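Local coordinates for hydroxyethylthiazole kinase (Pyrococcus horikoshii, PDB 3HPD), which probably phosphorylates the hydroxyl group of 4-methyl-5-beta-hydroxyethylthiazole with ATP, a magnesium-dependent step in thiamine biosynthesis, at residues V116-F121 and T161-G166. Sequence-based numbering, arbitrary orientation.
Sequences VLKGNF and TVAVTG
Lys118 passes its aliphatic chain across Thr165 at about a right angle, CG lying 4.0 Å from Thr165 CG2 and 4.1 Å from Ala163 CB, on the same face of the sheet. Bends in the Lys118 chain bring NZ to a salt bridge with Asp92 and, at 2.7 Å, to a water that also hydrogen-bonds Thr165 OG1. Thr165 OG1 sits between its own backbone N and carbonyl carbon (chi1 61°), close to the Gly119 carbonyl. A valine in place of Thr165 would probably leave this water without its hydroxyl partner and weaken the link to the lysine. Backbone hydrogen bonds alternate between the parallel strands: Leu117 N to Thr161 O, Ala163 N to Leu117 O, Gly119 N to Ala163 O, and Thr165 N to Gly119 O, the last at 2.9 Å. On the opposite face Leu117 and Val162 lie side by side, CB to CG2 4.0 Å. Farther on, Val164 CG1 reaches Phe121 CA at 3.7 Å, while a second water joins Phe121 N to Thr165 O. Asn120 caps helix 121-131 through Glu123 N. These neighbouring central strands belong to the ribokinase-like alpha/beta fold, where Lys118 and Thr165 are predicted to bind ATP.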
ATOM      1  N   VAL A 116       0.347 -22.063 -13.100  1.00 13.40           N
ATOM      2  CA  VAL A 116       1.678 -21.804 -12.564  1.00 11.28           C
ATOM      3  C   VAL A 116       1.601 -21.724 -11.047  1.00 10.50           C
ATOM      4  O   VAL A 116       0.723 -21.055 -10.499  1.00 11.61           O
ATOM      5  CB  VAL A 116       2.274 -20.465 -13.079  1.00 11.64           C
ATOM      6  CG1 VAL A 116       3.596 -20.169 -12.364  1.00  9.33           C
ATOM      7  CG2 VAL A 116       2.510 -20.532 -14.579  1.00 10.33           C
ATOM      8  N   LEU A 117       2.502 -22.435 -10.376  1.00 10.95           N
ATOM      9  CA  LEU A 117       2.596 -22.414  -8.913  1.00 11.61           C
ATOM     10  C   LEU A 117       3.996 -21.864  -8.677  1.00 12.38           C
ATOM     11  O   LEU A 117       4.979 -22.418  -9.146  1.00 14.04           O
ATOM     12  CB  LEU A 117       2.478 -23.826  -8.323  1.00 11.63           C
ATOM     13  CG  LEU A 117       2.758 -23.936  -6.813  1.00 12.96           C
ATOM     14  CD1 LEU A 117       1.740 -23.128  -6.026  1.00 11.64           C
ATOM     15  CD2 LEU A 117       2.705 -25.396  -6.384  1.00 13.34           C
ATOM     16  N   LYS A 118       4.074 -20.760  -7.946  1.00 11.89           N
ATOM     17  CA  LYS A 118       5.355 -20.128  -7.675  1.00 13.99           C
ATOM     18  C   LYS A 118       5.607 -19.801  -6.216  1.00 12.97           C
ATOM     19  O   LYS A 118       4.887 -19.029  -5.632  1.00 12.45           O
ATOM     20  CB  LYS A 118       5.492 -18.805  -8.412  1.00 16.84           C
ATOM     21  CG  LYS A 118       6.874 -18.254  -8.147  1.00 22.40           C
ATOM     22  CD  LYS A 118       7.031 -16.722  -8.054  1.00 25.79           C
ATOM     23  CE  LYS A 118       6.263 -16.048  -6.852  1.00 26.18           C
ATOM     24  NZ  LYS A 118       6.489 -16.605  -5.451  1.00 27.31           N
ATOM     25  N   GLY A 119       6.655 -20.353  -5.631  1.00 11.69           N
ATOM     26  CA  GLY A 119       6.959 -20.072  -4.245  1.00 13.01           C
ATOM     27  C   GLY A 119       8.383 -20.398  -3.882  1.00 13.46           C
ATOM     28  O   GLY A 119       9.134 -20.864  -4.738  1.00 13.78           O
ATOM     29  N   ASN A 120       8.773 -20.158  -2.631  1.00 13.52           N
ATOM     30  CA  ASN A 120      10.137 -20.482  -2.226  1.00 14.38           C
ATOM     31  C   ASN A 120      10.226 -21.952  -1.825  1.00 14.99           C
ATOM     32  O   ASN A 120       9.225 -22.668  -1.830  1.00 14.46           O
ATOM     33  CB  ASN A 120      10.613 -19.583  -1.075  1.00 16.58           C
ATOM     34  CG  ASN A 120       9.770 -19.721   0.173  1.00 17.72           C
ATOM     35  OD1 ASN A 120       9.342 -20.815   0.536  1.00 18.27           O
ATOM     36  ND2 ASN A 120       9.541 -18.601   0.853  1.00 21.78           N
ATOM     37  N   PHE A 121      11.426 -22.400  -1.477  1.00 15.39           N
ATOM     38  CA  PHE A 121      11.635 -23.795  -1.111  1.00 16.25           C
ATOM     39  C   PHE A 121      10.720 -24.292   0.009  1.00 16.17           C
ATOM     40  O   PHE A 121      10.100 -25.343  -0.117  1.00 17.67           O
ATOM     41  CB  PHE A 121      13.091 -24.030  -0.709  1.00 18.65           C
ATOM     42  CG  PHE A 121      13.459 -25.481  -0.620  1.00 20.68           C
ATOM     43  CD1 PHE A 121      13.932 -26.163  -1.737  1.00 22.61           C
ATOM     44  CD2 PHE A 121      13.295 -26.180   0.571  1.00 22.18           C
ATOM     45  CE1 PHE A 121      14.234 -27.520  -1.670  1.00 23.61           C
ATOM     46  CE2 PHE A 121      13.592 -27.539   0.649  1.00 22.96           C
ATOM     47  CZ  PHE A 121      14.063 -28.209  -0.474  1.00 23.02           C
ATOM     48  N   THR A 161       2.994 -26.044 -13.976  1.00 15.59           N
ATOM     49  CA  THR A 161       4.361 -25.556 -14.051  1.00 15.45           C
ATOM     50  C   THR A 161       4.659 -25.007 -12.666  1.00 15.94           C
ATOM     51  O   THR A 161       3.858 -24.259 -12.100  1.00 13.76           O
ATOM     52  CB  THR A 161       4.514 -24.437 -15.101  1.00 17.30           C
ATOM     53  OG1 THR A 161       4.528 -25.019 -16.411  1.00 17.75           O
ATOM     54  CG2 THR A 161       5.808 -23.653 -14.879  1.00 13.68           C
ATOM     55  N   VAL A 162       5.801 -25.390 -12.114  1.00 14.14           N
ATOM     56  CA  VAL A 162       6.171 -24.940 -10.786  1.00 14.62           C
ATOM     57  C   VAL A 162       7.514 -24.245 -10.802  1.00 15.34           C
ATOM     58  O   VAL A 162       8.417 -24.619 -11.551  1.00 14.46           O
ATOM     59  CB  VAL A 162       6.251 -26.125  -9.790  1.00 14.40           C
ATOM     60  CG1 VAL A 162       6.776 -25.644  -8.438  1.00 14.95           C
ATOM     61  CG2 VAL A 162       4.881 -26.769  -9.637  1.00 14.11           C
ATOM     62  N   ALA A 163       7.631 -23.216  -9.975  1.00 13.67           N
ATOM     63  CA  ALA A 163       8.875 -22.490  -9.847  1.00 14.25           C
ATOM     64  C   ALA A 163       9.211 -22.439  -8.365  1.00 14.24           C
ATOM     65  O   ALA A 163       8.380 -22.048  -7.545  1.00 13.18           O
ATOM     66  CB  ALA A 163       8.739 -21.070 -10.402  1.00 12.64           C
ATOM     67  N   VAL A 164      10.415 -22.886  -8.029  1.00 13.64           N
ATOM     68  CA  VAL A 164      10.897 -22.835  -6.660  1.00 13.79           C
ATOM     69  C   VAL A 164      11.968 -21.752  -6.731  1.00 13.63           C
ATOM     70  O   VAL A 164      13.030 -21.946  -7.322  1.00 13.00           O
ATOM     71  CB  VAL A 164      11.531 -24.168  -6.208  1.00 12.24           C
ATOM     72  CG1 VAL A 164      12.132 -24.005  -4.819  1.00 13.30           C
ATOM     73  CG2 VAL A 164      10.476 -25.266  -6.189  1.00 14.11           C
ATOM     74  N   THR A 165      11.665 -20.598  -6.154  1.00 13.80           N
ATOM     75  CA  THR A 165      12.581 -19.470  -6.184  1.00 14.64           C
ATOM     76  C   THR A 165      13.674 -19.538  -5.119  1.00 15.93           C
ATOM     77  O   THR A 165      13.490 -20.140  -4.063  1.00 16.59           O
ATOM     78  CB  THR A 165      11.800 -18.154  -6.039  1.00 15.68           C
ATOM     79  OG1 THR A 165      11.112 -18.141  -4.783  1.00 14.48           O
ATOM     80  CG2 THR A 165      10.775 -18.028  -7.156  1.00 14.51           C
ATOM     81  N   GLY A 166      14.812 -18.917  -5.417  1.00 15.58           N
ATOM     82  CA  GLY A 166      15.934 -18.899  -4.495  1.00 17.12           C
ATOM     83  C   GLY A 166      17.118 -18.212  -5.151  1.00 18.58           C
ATOM     84  O   GLY A 166      16.950 -17.547  -6.175  1.00 18.24           O
TER
HETATM   85  O   HOH W   1       8.925 -16.529  -4.266  1.00 27.87           O
HETATM   86  O   HOH W   2      13.878 -20.689  -1.537  1.00 20.41           O